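Local coordinates for protein UDP-L-Rhamnose Synthase (PDB 7JID) that makes UDP-L-rhamnose in a giant virus, holding NADP and the UDP-sugar together in the cleft of a Rossmann-type reductase fold, at residues 186-191 and 257-262; 4-9 and 54-59; 72-77 and 136-141. One frame throughout, in Å; residues are numbered along the deposited sequence.

Contact 1 (186-191 and 257-262). With AWU ([[(2~{R},3~{S},4~{R},5~{R})-5-[2,4-bis(oxidanylidene)pyrimidin-1-yl]-3,4-bis(oxidanyl)oxolan-2-yl]methoxy-oxidanyl-phosphoryl] [(2~{R},3~{R},4~{R},5~{R},6~{S})-6-methyl-3,4,5-tris(oxidanyl)oxan-2-yl] hydrogen phosphate), chain C.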
loop_
_atom_site.group_PDB
_atom_site.type_symbol
_atom_site.label_atom_id
_atom_site.label_comp_id
_atom_site.label_asym_id
_atom_site.label_seq_id
_atom_site.Cartn_x
_atom_site.Cartn_y
_atom_site.Cartn_z
ATOM N N CYS A 186 18.879 7.758 -22.444
ATOM C CA CYS A 186 18.951 6.302 -22.294
ATOM C C CYS A 186 17.945 5.707 -23.270
ATOM O O CYS A 186 16.747 5.716 -22.937
ATOM C CB CYS A 186 18.723 5.879 -20.850
ATOM S SG CYS A 186 18.884 4.109 -20.647
ATOM N N SER A 187 18.385 5.331 -24.486
ATOM C CA SER A 187 17.439 4.882 -25.540
ATOM C C SER A 187 17.103 3.398 -25.357
ATOM O O SER A 187 17.956 2.511 -25.549
ATOM C CB SER A 187 17.926 5.174 -26.947
ATOM O OG SER A 187 16.961 4.863 -27.945
ATOM N N ILE A 188 15.838 3.090 -25.119
ATOM C CA ILE A 188 15.383 1.690 -24.932
ATOM C C ILE A 188 13.992 1.569 -25.558
ATOM O O ILE A 188 13.133 2.398 -25.283
ATOM C CB ILE A 188 15.363 1.286 -23.434
ATOM C CG1 ILE A 188 16.754 1.359 -22.760
ATOM C CG2 ILE A 188 14.764 -0.105 -23.277
ATOM C CD1 ILE A 188 16.738 1.131 -21.257
ATOM N N PRO A 189 13.723 0.523 -26.377
ATOM C CA PRO A 189 12.378 0.311 -26.938
ATOM C C PRO A 189 11.354 0.134 -25.809
ATOM O O PRO A 189 11.568 -0.654 -24.893
ATOM C CB PRO A 189 12.519 -0.935 -27.818
ATOM C CG PRO A 189 13.994 -0.959 -28.159
ATOM C CD PRO A 189 14.670 -0.469 -26.908
ATOM N N ASN A 190 10.189 0.748 -25.967
ATOM C CA ASN A 190 9.175 0.758 -24.901
ATOM C C ASN A 190 7.770 0.916 -25.469
ATOM O O ASN A 190 7.616 1.526 -26.566
ATOM C CB ASN A 190 9.408 1.970 -24.007
ATOM C CG ASN A 190 10.278 1.658 -22.821
ATOM O OD1 ASN A 190 9.803 1.056 -21.857
ATOM N ND2 ASN A 190 11.548 2.101 -22.882
ATOM N N SER A 191 6.804 0.378 -24.745
ATOM C CA SER A 191 5.371 0.640 -24.949
ATOM C C SER A 191 5.060 2.018 -24.397
ATOM O O SER A 191 5.357 2.272 -23.198
ATOM C CB SER A 191 4.527 -0.399 -24.351
ATOM O OG SER A 191 4.624 -1.640 -25.040
ATOM N N ARG A 257 14.227 2.994 -13.817
ATOM C CA ARG A 257 13.047 3.244 -14.695
ATOM C C ARG A 257 12.612 1.917 -15.318
ATOM O O ARG A 257 13.429 1.031 -15.650
ATOM C CB ARG A 257 13.292 4.316 -15.753
ATOM C CG ARG A 257 13.596 5.716 -15.241
ATOM C CD ARG A 257 12.467 6.275 -14.431
ATOM N NE ARG A 257 12.650 7.677 -14.098
ATOM C CZ ARG A 257 13.153 8.135 -12.961
ATOM N NH1 ARG A 257 13.609 7.319 -12.030
ATOM N NH2 ARG A 257 13.171 9.444 -12.771
ATOM N N SER A 258 11.297 1.755 -15.410
ATOM C CA SER A 258 10.642 0.581 -16.015
ATOM C C SER A 258 10.839 0.622 -17.544
ATOM O O SER A 258 10.632 1.689 -18.161
ATOM C CB SER A 258 9.182 0.639 -15.721
ATOM O OG SER A 258 8.463 -0.364 -16.405
ATOM N N ASN A 259 11.200 -0.504 -18.132
ATOM C CA ASN A 259 11.309 -0.647 -19.608
ATOM C C ASN A 259 10.613 -1.938 -19.990
ATOM O O ASN A 259 11.067 -2.990 -19.490
ATOM C CB ASN A 259 12.770 -0.667 -20.080
ATOM C CG ASN A 259 13.429 0.665 -19.853
ATOM O OD1 ASN A 259 13.252 1.591 -20.613
ATOM N ND2 ASN A 259 14.198 0.770 -18.774
ATOM N N ASN A 260 9.623 -1.910 -20.887
ATOM C CA ASN A 260 8.870 -3.145 -21.200
ATOM C C ASN A 260 8.116 -2.976 -22.526
ATOM O O ASN A 260 7.967 -1.854 -23.016
ATOM C CB ASN A 260 7.987 -3.541 -20.023
ATOM C CG ASN A 260 6.815 -2.599 -19.816
ATOM O OD1 ASN A 260 6.073 -2.367 -20.754
ATOM N ND2 ASN A 260 6.665 -2.147 -18.583
ATOM N N LEU A 261 7.646 -4.107 -23.015
ATOM C CA LEU A 261 6.504 -4.242 -23.946
ATOM C C LEU A 261 5.284 -4.702 -23.175
ATOM O O LEU A 261 5.391 -5.738 -22.451
ATOM C CB LEU A 261 6.838 -5.291 -25.009
ATOM C CG LEU A 261 5.692 -5.735 -25.926
ATOM C CD1 LEU A 261 5.234 -4.599 -26.819
ATOM C CD2 LEU A 261 6.102 -6.941 -26.776
ATOM N N LEU A 262 4.167 -4.016 -23.371
ATOM C CA LEU A 262 2.839 -4.528 -22.966
ATOM C C LEU A 262 2.180 -5.211 -24.154
ATOM O O LEU A 262 2.180 -4.665 -25.260
ATOM C CB LEU A 262 1.943 -3.399 -22.447
ATOM C CG LEU A 262 2.478 -2.581 -21.276
ATOM C CD1 LEU A 262 1.481 -1.430 -21.024
ATOM C CD2 LEU A 262 2.765 -3.435 -20.062
HETATM P PA AWU C . 11.371 10.535 -16.408
HETATM O O1A AWU C . 12.249 10.347 -15.229
HETATM O O2A AWU C . 11.276 11.921 -17.023
HETATM O O3A AWU C . 9.778 10.248 -16.217
HETATM P PB AWU C . 9.076 9.276 -15.085
HETATM O O1B AWU C . 9.668 7.848 -14.992
HETATM O O2B AWU C . 8.914 10.100 -13.789
HETATM O O3B AWU C . 7.667 9.110 -15.823
HETATM C "C5'" AWU C . 4.497 7.969 -14.485
HETATM O "O5'" AWU C . 5.526 8.785 -15.011
HETATM C "C4'" AWU C . 3.984 7.035 -15.567
HETATM O "O4'" AWU C . 3.055 6.062 -15.037
HETATM C "C3'" AWU C . 5.144 6.303 -16.159
HETATM O "O3'" AWU C . 4.701 5.678 -17.334
HETATM C "C2'" AWU C . 6.275 7.227 -16.600
HETATM C "C1'" AWU C . 6.629 8.199 -15.562
HETATM N N1 AWU C . 15.609 9.660 -19.277
HETATM C C2 AWU C . 16.737 9.871 -20.050
HETATM O O2 AWU C . 16.819 9.360 -21.187
HETATM N N3 AWU C . 17.682 10.754 -19.596
HETATM C C4 AWU C . 17.614 11.304 -18.354
HETATM O O4 AWU C . 18.531 12.141 -18.017
HETATM C C5 AWU C . 16.466 11.107 -17.586
HETATM C C6 AWU C . 15.506 10.192 -18.007
HETATM C C1C AWU C . 14.543 8.726 -19.739
HETATM C C2C AWU C . 14.071 7.670 -18.738
HETATM C C3C AWU C . 12.614 7.423 -19.205
HETATM C C4C AWU C . 12.237 8.775 -19.719
HETATM C C5C AWU C . 11.277 9.558 -18.849
HETATM C "C6'" AWU C . 3.432 8.953 -14.004
HETATM O "O2'" AWU C . 5.791 8.021 -17.663
HETATM O O2C AWU C . 14.866 6.521 -18.888
HETATM O O3C AWU C . 12.583 6.547 -20.317
HETATM O O4C AWU C . 13.412 9.570 -19.813
HETATM O O5C AWU C . 11.823 9.524 -17.510
#
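The carboxamide of Asn-190 reaches across to the 257-262 loop and works with both of its ends. ND2 gives one hydrogen to Asn-259 OD1 at 2.9 Å in an almost straight bond (176°). OD1 lies in the amide plane of Asn-190, and ND2 approaches in the carbonyl plane of Asn-259, on a lone pair, with the two carboxamides turned 46° against each other. The second hydrogen of ND2 turns back to Ile-188 O in its own loop, so two acceptors fix the rotation of the group. On the other end, Asn-190 OD1 accepts the backbone N-H of Asn-260 from above its carbonyl plane, N to OD1 3.1 Å, and it also accepts from Arg-163 NH1. The side chain of Ile-188 lies across Asn-259 at about a right angle, CG2 coming 3.5 Å from Asn-259 OD1. With CG anti to its carbonyl carbon (chi1 -67°), Asn-259 has CG 3.6 Å from Ile-188 CD1. Both segments are irregular loops in the half of the extended reductase fold that grips the nucleotide sugar, and their first residues bind the ligand. Cys-186 N donates to the uracil O2 of AWU at 2.9 Å. Arg-257 grips one phosphate oxygen from its guanidinium edge, NE and NH2 both donating to AWU O1A, while its NH1 makes a salt bridge with Asp-71. At the far end Ser-191 joins in twice. Its N donates to Asn-260 O at 3.1 Å, and its OG, anti to the carbonyl carbon, accepts the N-H of Leu-262, N to OG 2.9 Å.

Contact 2 (4-9 and 54-59). With NAP (NADP nicotinamide-adenine-dinucleotide phosphate), chain D.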
loop_
_atom_site.group_PDB
_atom_site.type_symbol
_atom_site.label_atom_id
_atom_site.label_comp_id
_atom_site.label_asym_id
_atom_site.label_seq_id
_atom_site.Cartn_x
_atom_site.Cartn_y
_atom_site.Cartn_z
ATOM N N MET A 4 -24.486 12.491 -19.893
ATOM C CA MET A 4 -24.393 11.935 -18.499
ATOM C C MET A 4 -23.559 12.865 -17.606
ATOM O O MET A 4 -22.984 13.840 -18.113
ATOM C CB MET A 4 -23.750 10.543 -18.499
ATOM C CG MET A 4 -24.543 9.484 -19.241
ATOM S SD MET A 4 -23.798 7.847 -19.215
ATOM C CE MET A 4 -22.123 8.288 -19.683
ATOM N N LYS A 5 -23.476 12.537 -16.315
ATOM C CA LYS A 5 -22.745 13.314 -15.276
ATOM C C LYS A 5 -21.479 12.550 -14.870
ATOM O O LYS A 5 -21.612 11.410 -14.420
ATOM C CB LYS A 5 -23.623 13.535 -14.042
ATOM C CG LYS A 5 -23.050 14.546 -13.065
ATOM C CD LYS A 5 -23.827 14.677 -11.791
ATOM C CE LYS A 5 -25.067 15.526 -11.952
ATOM N NZ LYS A 5 -25.504 16.037 -10.633
ATOM N N TRP A 6 -20.320 13.184 -15.043
ATOM C CA TRP A 6 -18.985 12.566 -14.835
ATOM C C TRP A 6 -18.279 13.293 -13.696
ATOM O O TRP A 6 -18.007 14.529 -13.837
ATOM C CB TRP A 6 -18.154 12.642 -16.110
ATOM C CG TRP A 6 -18.724 11.974 -17.324
ATOM C CD1 TRP A 6 -19.825 12.369 -18.031
ATOM C CD2 TRP A 6 -18.184 10.847 -18.035
ATOM N NE1 TRP A 6 -20.046 11.532 -19.086
ATOM C CE2 TRP A 6 -19.020 10.610 -19.150
ATOM C CE3 TRP A 6 -17.061 10.022 -17.866
ATOM C CZ2 TRP A 6 -18.788 9.580 -20.063
ATOM C CZ3 TRP A 6 -16.863 8.978 -18.741
ATOM C CH2 TRP A 6 -17.679 8.788 -19.855
ATOM N N LEU A 7 -18.029 12.586 -12.601
ATOM C CA LEU A 7 -17.273 13.146 -11.467
ATOM C C LEU A 7 -15.789 12.804 -11.671
ATOM O O LEU A 7 -15.503 11.610 -11.727
ATOM C CB LEU A 7 -17.802 12.553 -10.164
ATOM C CG LEU A 7 -17.058 12.993 -8.908
ATOM C CD1 LEU A 7 -17.139 14.501 -8.736
ATOM C CD2 LEU A 7 -17.581 12.278 -7.701
ATOM N N ILE A 8 -14.955 13.823 -11.757
ATOM C CA ILE A 8 -13.516 13.652 -12.117
ATOM C C ILE A 8 -12.658 14.032 -10.912
ATOM O O ILE A 8 -12.603 15.218 -10.549
ATOM C CB ILE A 8 -13.146 14.471 -13.368
ATOM C CG1 ILE A 8 -14.106 14.246 -14.551
ATOM C CG2 ILE A 8 -11.687 14.198 -13.754
ATOM C CD1 ILE A 8 -14.288 12.800 -14.944
ATOM N N PHE A 9 -11.902 13.061 -10.432
ATOM C CA PHE A 9 -10.819 13.254 -9.445
ATOM C C PHE A 9 -9.518 13.491 -10.212
ATOM O O PHE A 9 -9.280 12.763 -11.186
ATOM C CB PHE A 9 -10.686 12.015 -8.568
ATOM C CG PHE A 9 -11.785 11.904 -7.543
ATOM C CD1 PHE A 9 -11.627 12.384 -6.252
ATOM C CD2 PHE A 9 -12.994 11.320 -7.889
ATOM C CE1 PHE A 9 -12.666 12.309 -5.341
ATOM C CE2 PHE A 9 -14.028 11.233 -6.972
ATOM C CZ PHE A 9 -13.856 11.718 -5.689
ATOM N N ARG A 54 -20.750 8.378 -13.892
ATOM C CA ARG A 54 -19.380 7.851 -14.093
ATOM C C ARG A 54 -18.469 8.587 -13.129
ATOM O O ARG A 54 -18.609 9.827 -12.987
ATOM C CB ARG A 54 -18.899 8.083 -15.527
ATOM C CG ARG A 54 -19.677 7.391 -16.640
ATOM C CD ARG A 54 -19.734 5.874 -16.519
ATOM N NE ARG A 54 -20.414 5.354 -17.704
ATOM C CZ ARG A 54 -21.747 5.198 -17.796
ATOM N NH1 ARG A 54 -22.512 5.510 -16.761
ATOM N NH2 ARG A 54 -22.293 4.788 -18.931
ATOM N N VAL A 55 -17.484 7.879 -12.590
ATOM C CA VAL A 55 -16.362 8.501 -11.843
ATOM C C VAL A 55 -15.059 8.156 -12.576
ATOM O O VAL A 55 -14.917 7.026 -13.046
ATOM C CB VAL A 55 -16.363 8.025 -10.383
ATOM C CG1 VAL A 55 -15.192 8.591 -9.603
ATOM C CG2 VAL A 55 -17.684 8.399 -9.702
ATOM N N MET A 56 -14.167 9.114 -12.637
ATOM C CA MET A 56 -12.810 8.840 -13.191
ATOM C C MET A 56 -11.754 9.357 -12.232
ATOM O O MET A 56 -11.941 10.396 -11.607
ATOM C CB MET A 56 -12.602 9.456 -14.575
ATOM C CG MET A 56 -13.765 9.225 -15.550
ATOM S SD MET A 56 -13.412 9.758 -17.255
ATOM C CE MET A 56 -12.579 8.274 -17.817
ATOM N N SER A 57 -10.649 8.626 -12.182
ATOM C CA SER A 57 -9.481 8.912 -11.330
ATOM C C SER A 57 -8.266 9.213 -12.222
ATOM O O SER A 57 -7.742 8.280 -12.874
ATOM C CB SER A 57 -9.177 7.788 -10.386
ATOM O OG SER A 57 -8.028 8.118 -9.601
ATOM N N PHE A 58 -7.802 10.448 -12.167
ATOM C CA PHE A 58 -6.539 10.910 -12.795
ATOM C C PHE A 58 -5.598 11.432 -11.733
ATOM O O PHE A 58 -5.018 12.501 -11.940
ATOM C CB PHE A 58 -6.832 11.915 -13.901
ATOM C CG PHE A 58 -7.796 11.375 -14.917
ATOM C CD1 PHE A 58 -7.462 10.276 -15.684
ATOM C CD2 PHE A 58 -9.083 11.888 -15.024
ATOM C CE1 PHE A 58 -8.353 9.716 -16.585
ATOM C CE2 PHE A 58 -9.962 11.348 -15.952
ATOM C CZ PHE A 58 -9.619 10.248 -16.695
ATOM N N ILE A 59 -5.504 10.709 -10.625
ATOM C CA ILE A 59 -4.748 11.199 -9.449
ATOM C C ILE A 59 -3.461 10.387 -9.333
ATOM O O ILE A 59 -3.400 9.203 -9.724
ATOM C CB ILE A 59 -5.533 11.165 -8.130
ATOM C CG1 ILE A 59 -5.761 9.728 -7.658
ATOM C CG2 ILE A 59 -6.822 11.973 -8.266
ATOM C CD1 ILE A 59 -6.485 9.587 -6.342
HETATM P PA NAP D . -0.580 15.547 -12.487
HETATM O O1A NAP D . -0.603 16.685 -13.481
HETATM O O2A NAP D . 0.334 15.640 -11.304
HETATM O O5B NAP D . -2.097 15.419 -12.052
HETATM C C5B NAP D . -2.455 14.685 -10.881
HETATM C C4B NAP D . -3.663 15.244 -10.145
HETATM O O4B NAP D . -4.072 14.382 -9.092
HETATM C C3B NAP D . -3.293 16.595 -9.548
HETATM O O3B NAP D . -4.371 17.458 -9.980
HETATM C C2B NAP D . -3.331 16.315 -8.051
HETATM O O2B NAP D . -3.906 17.409 -7.403
HETATM C C1B NAP D . -4.291 15.135 -7.916
HETATM N N9A NAP D . -4.205 14.302 -6.732
HETATM C C8A NAP D . -3.150 13.627 -6.301
HETATM N N7A NAP D . -3.452 12.932 -5.202
HETATM C C5A NAP D . -4.737 13.183 -4.919
HETATM C C6A NAP D . -5.611 12.784 -3.885
HETATM N N6A NAP D . -5.166 11.979 -2.949
HETATM N N1A NAP D . -6.891 13.293 -3.926
HETATM C C2A NAP D . -7.274 14.098 -4.927
HETATM N N3A NAP D . -6.513 14.541 -5.939
HETATM C C4A NAP D . -5.236 14.069 -5.948
HETATM O O3 NAP D . -0.267 14.094 -13.108
HETATM P PN NAP D . -0.851 13.470 -14.489
HETATM O O1N NAP D . 0.448 13.174 -15.222
HETATM O O2N NAP D . -2.029 14.138 -15.062
HETATM O O5D NAP D . -1.268 12.035 -13.965
HETATM C C5D NAP D . -2.527 11.539 -13.531
HETATM C C4D NAP D . -2.264 10.244 -12.705
HETATM O O4D NAP D . -2.929 9.197 -13.337
HETATM C C3D NAP D . -0.787 9.916 -12.763
HETATM O O3D NAP D . -0.403 8.847 -11.819
HETATM C C2D NAP D . -0.827 9.605 -14.277
HETATM O O2D NAP D . 0.263 8.889 -14.874
HETATM C C1D NAP D . -2.091 8.800 -14.429
HETATM P P2B NAP D . -3.121 18.198 -6.271
HETATM O O1X NAP D . -2.136 19.086 -6.899
HETATM O O2X NAP D . -4.330 19.002 -5.756
HETATM O O3X NAP D . -2.491 17.290 -5.209
#
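Arg-54 has CG anti to its carbonyl carbon (chi1 -63°), which sets CG over one face of the six-membered ring of Trp-6, 3.8 Å from its centroid, a CH-pi contact; the bend at chi2 (-58°) then sets the direction of CD. The guanidinium goes on to Met-4, whose CE sits over the centre of one face and whose SD is 3.4 Å from Arg-54 NH2; the NE and NH2 hydrogens go to Ala-206 O and Arg-207 O. Beside Arg-54 on the same face of the sheet, Met-56 SD meets Trp-6 CE3 at 3.7 Å in an oblique Met-aromatic contact, and Met-56 CG lies next to Ile-8 CD1. On the other face Val-55 CG1 touches the edge of the Phe-9 ring. The backbones are paired strands of a parallel Rossmann sheet, laddered by bonds such as Leu-7 N to Arg-54 O (2.8 Å) and Phe-9 N to Met-56 O (2.9 Å). Past the pairing, Ile-59 CG2 packs on the NADP adenine, 3.5 Å from its N3A. Trp-6 NE1 is held by Glu-28. Strand 5-9 leads into the glycine-rich turn before helix 14-25; that helix covers the Trp-6, Ile-8 and Met-56 face through Leu-23 and Val-19, while strands 29-32 and 103-109 flank the pair.

Contact 3 (72-77 and 136-141). With AWU ([[(2~{R},3~{S},4~{R},5~{R})-5-[2,4-bis(oxidanylidene)pyrimidin-1-yl]-3,4-bis(oxidanyl)oxolan-2-yl]methoxy-oxidanyl-phosphoryl] [(2~{R},3~{R},4~{R},5~{R},6~{S})-6-methyl-3,4,5-tris(oxidanyl)oxan-2-yl] hydrogen phosphate), chain C.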
loop_
_atom_site.group_PDB
_atom_site.type_symbol
_atom_site.label_atom_id
_atom_site.label_comp_id
_atom_site.label_asym_id
_atom_site.label_seq_id
_atom_site.Cartn_x
_atom_site.Cartn_y
_atom_site.Cartn_z
ATOM N N TYR A 72 10.996 12.125 -7.018
ATOM C CA TYR A 72 10.431 12.941 -5.919
ATOM C C TYR A 72 10.119 11.977 -4.772
ATOM O O TYR A 72 10.314 12.313 -3.596
ATOM C CB TYR A 72 9.190 13.682 -6.402
ATOM C CG TYR A 72 8.361 14.272 -5.292
ATOM C CD1 TYR A 72 7.180 13.682 -4.865
ATOM C CD2 TYR A 72 8.778 15.430 -4.679
ATOM C CE1 TYR A 72 6.448 14.206 -3.811
ATOM C CE2 TYR A 72 8.046 15.981 -3.644
ATOM C CZ TYR A 72 6.866 15.394 -3.226
ATOM O OH TYR A 72 6.190 15.961 -2.171
ATOM N N LEU A 73 9.572 10.782 -5.080
ATOM C CA LEU A 73 9.074 9.851 -4.033
ATOM C C LEU A 73 10.193 9.123 -3.300
ATOM O O LEU A 73 9.877 8.458 -2.324
ATOM C CB LEU A 73 8.115 8.812 -4.631
ATOM C CG LEU A 73 6.917 9.415 -5.354
ATOM C CD1 LEU A 73 6.233 8.369 -6.217
ATOM C CD2 LEU A 73 5.969 10.011 -4.337
ATOM N N GLU A 74 11.458 9.254 -3.727
ATOM C CA GLU A 74 12.563 8.500 -3.079
ATOM C C GLU A 74 13.076 9.243 -1.830
ATOM O O GLU A 74 13.777 8.606 -1.030
ATOM C CB GLU A 74 13.672 8.232 -4.093
ATOM C CG GLU A 74 13.190 7.491 -5.334
ATOM C CD GLU A 74 12.580 6.126 -5.053
ATOM O OE1 GLU A 74 12.752 5.624 -3.910
ATOM O OE2 GLU A 74 11.930 5.549 -5.966
ATOM N N GLN A 75 12.692 10.501 -1.659
ATOM C CA GLN A 75 13.129 11.350 -0.516
ATOM C C GLN A 75 12.524 10.842 0.800
ATOM O O GLN A 75 11.327 10.442 0.829
ATOM C CB GLN A 75 12.667 12.788 -0.675
ATOM C CG GLN A 75 12.997 13.429 -2.000
ATOM C CD GLN A 75 12.470 14.830 -1.992
ATOM O OE1 GLN A 75 13.081 15.726 -1.391
ATOM N NE2 GLN A 75 11.304 15.031 -2.597
ATOM N N SER A 76 13.293 10.887 1.886
ATOM C CA SER A 76 12.794 10.562 3.251
ATOM C C SER A 76 11.542 11.390 3.547
ATOM O O SER A 76 11.530 12.581 3.240
ATOM C CB SER A 76 13.855 10.784 4.290
ATOM O OG SER A 76 13.475 10.116 5.488
ATOM N N GLY A 77 10.466 10.754 4.000
ATOM C CA GLY A 77 9.217 11.449 4.348
ATOM C C GLY A 77 8.203 11.426 3.230
ATOM O O GLY A 77 7.078 11.904 3.465
ATOM N N GLY A 136 12.117 -1.327 -9.222
ATOM C CA GLY A 136 13.307 -0.460 -9.173
ATOM C C GLY A 136 13.041 0.996 -8.877
ATOM O O GLY A 136 14.016 1.815 -8.830
ATOM N N SER A 137 11.781 1.398 -8.680
ATOM C CA SER A 137 11.449 2.746 -8.166
ATOM C C SER A 137 10.373 2.540 -7.085
ATOM O O SER A 137 9.556 1.589 -7.182
ATOM C CB SER A 137 10.995 3.703 -9.224
ATOM O OG SER A 137 9.750 3.281 -9.771
ATOM N N SER A 138 10.279 3.449 -6.135
ATOM C CA SER A 138 9.242 3.382 -5.080
ATOM C C SER A 138 7.860 3.571 -5.714
ATOM O O SER A 138 6.892 2.861 -5.314
ATOM C CB SER A 138 9.525 4.355 -3.977
ATOM O OG SER A 138 10.701 3.938 -3.267
ATOM N N TYR A 139 7.791 4.436 -6.726
ATOM C CA TYR A 139 6.559 4.654 -7.548
ATOM C C TYR A 139 6.098 3.322 -8.120
ATOM O O TYR A 139 4.929 2.897 -7.987
ATOM C CB TYR A 139 6.824 5.588 -8.716
ATOM C CG TYR A 139 5.654 5.740 -9.656
ATOM C CD1 TYR A 139 4.570 6.555 -9.338
ATOM C CD2 TYR A 139 5.663 5.122 -10.891
ATOM C CE1 TYR A 139 3.505 6.689 -10.217
ATOM C CE2 TYR A 139 4.605 5.268 -11.790
ATOM C CZ TYR A 139 3.535 6.074 -11.451
ATOM O OH TYR A 139 2.495 6.209 -12.347
ATOM N N SER A 140 7.013 2.616 -8.787
ATOM C CA SER A 140 6.654 1.393 -9.526
ATOM C C SER A 140 6.223 0.322 -8.524
ATOM O O SER A 140 5.266 -0.443 -8.771
ATOM C CB SER A 140 7.743 0.906 -10.433
ATOM O OG SER A 140 7.856 1.749 -11.569
ATOM N N VAL A 141 6.878 0.295 -7.374
ATOM C CA VAL A 141 6.560 -0.703 -6.317
ATOM C C VAL A 141 5.129 -0.489 -5.821
ATOM O O VAL A 141 4.327 -1.431 -5.842
ATOM C CB VAL A 141 7.551 -0.615 -5.165
ATOM C CG1 VAL A 141 7.040 -1.490 -4.023
ATOM C CG2 VAL A 141 8.925 -1.085 -5.633
HETATM P PA AWU C . 11.371 10.535 -16.408
HETATM O O1A AWU C . 12.249 10.347 -15.229
HETATM O O2A AWU C . 11.276 11.921 -17.023
HETATM O O3A AWU C . 9.778 10.248 -16.217
HETATM P PB AWU C . 9.076 9.276 -15.085
HETATM O O1B AWU C . 9.668 7.848 -14.992
HETATM O O2B AWU C . 8.914 10.100 -13.789
HETATM O O3B AWU C . 7.667 9.110 -15.823
HETATM C "C5'" AWU C . 4.497 7.969 -14.485
HETATM O "O5'" AWU C . 5.526 8.785 -15.011
HETATM C "C4'" AWU C . 3.984 7.035 -15.567
HETATM O "O4'" AWU C . 3.055 6.062 -15.037
HETATM C "C3'" AWU C . 5.144 6.303 -16.159
HETATM O "O3'" AWU C . 4.701 5.678 -17.334
HETATM C "C2'" AWU C . 6.275 7.227 -16.600
HETATM C "C1'" AWU C . 6.629 8.199 -15.562
HETATM N N1 AWU C . 15.609 9.660 -19.277
HETATM C C2 AWU C . 16.737 9.871 -20.050
HETATM O O2 AWU C . 16.819 9.360 -21.187
HETATM N N3 AWU C . 17.682 10.754 -19.596
HETATM C C4 AWU C . 17.614 11.304 -18.354
HETATM O O4 AWU C . 18.531 12.141 -18.017
HETATM C C5 AWU C . 16.466 11.107 -17.586
HETATM C C6 AWU C . 15.506 10.192 -18.007
HETATM C C1C AWU C . 14.543 8.726 -19.739
HETATM C C2C AWU C . 14.071 7.670 -18.738
HETATM C C3C AWU C . 12.614 7.423 -19.205
HETATM C C4C AWU C . 12.237 8.775 -19.719
HETATM C C5C AWU C . 11.277 9.558 -18.849
HETATM C "C6'" AWU C . 3.432 8.953 -14.004
HETATM O "O2'" AWU C . 5.791 8.021 -17.663
HETATM O O2C AWU C . 14.866 6.521 -18.888
HETATM O O3C AWU C . 12.583 6.547 -20.317
HETATM O O4C AWU C . 13.412 9.570 -19.813
HETATM O O5C AWU C . 11.823 9.524 -17.510
HETATM O O HOH W 1 9.882 6.553 -7.261
#
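Glu-74 meets Ser-138 at the start of helix 138-150, the helix whose first turn holds the tyrosine, Tyr-139, of the YxxxK signature of short-chain dehydrogenases/reductases. The directional bonds come from Glu-74. Its carboxylate takes both donors of Ser-138: OE2 accepts the backbone N-H on its syn lone pair, N to OE2 2.7 Å and nearly straight (174°), and OE1 accepts Ser-138 OG at 2.7 Å, somewhat out of the carboxylate plane. The bend of Glu-74 at chi2 (-60°) swings CD toward Ser-138. A negative charge at this helix end would be expected to suit the helix dipole. A water adds a bridge, donating to Glu-74 OE2 at 2.6 Å and accepting from Tyr-139 N at 3.0 Å. Ser-137 is the N-cap, its OG accepting from Ser-140 N at 3.0 Å. Leu-73 packing on Tyr-139 makes up the apolar part: CD1 touches Tyr-139 CB at 3.8 Å and lies near the plane of the ring at its edge, and Leu-73 also rests on Asn-82 and Asn-86 of helix 79-99. Leu-79 of the second subunit packs on Ser-138. As for the ligand, Tyr-139 also touches NADP, and its OH is hydrogen-bonded to O4' of the AWU rhamnose at 2.8 Å.

From the N terminus, contact 2 closes first, pairing strand 5-9 with strand 54-57 round helix 14-25, strand 29-32 and helix 40-50, the nucleotide-binding start of the sheet. Contact 3 follows, closing a loop that holds helix 79-99 and strand 103-109 and ends at the start of helix 138-150. Contact 1 comes last, closing the loop from 192 to 256, which holds helices 195-207, 224-234 and 246-252 and strands 212-215 and 242-243. The three stand in series, neither nested nor crossed. Contacts 1 and 3 both touch the UDP-sugar, their centres about 19 Å apart, whereas contact 2 meets NADP, and Tyr-139 in contact 3 reaches both ligands.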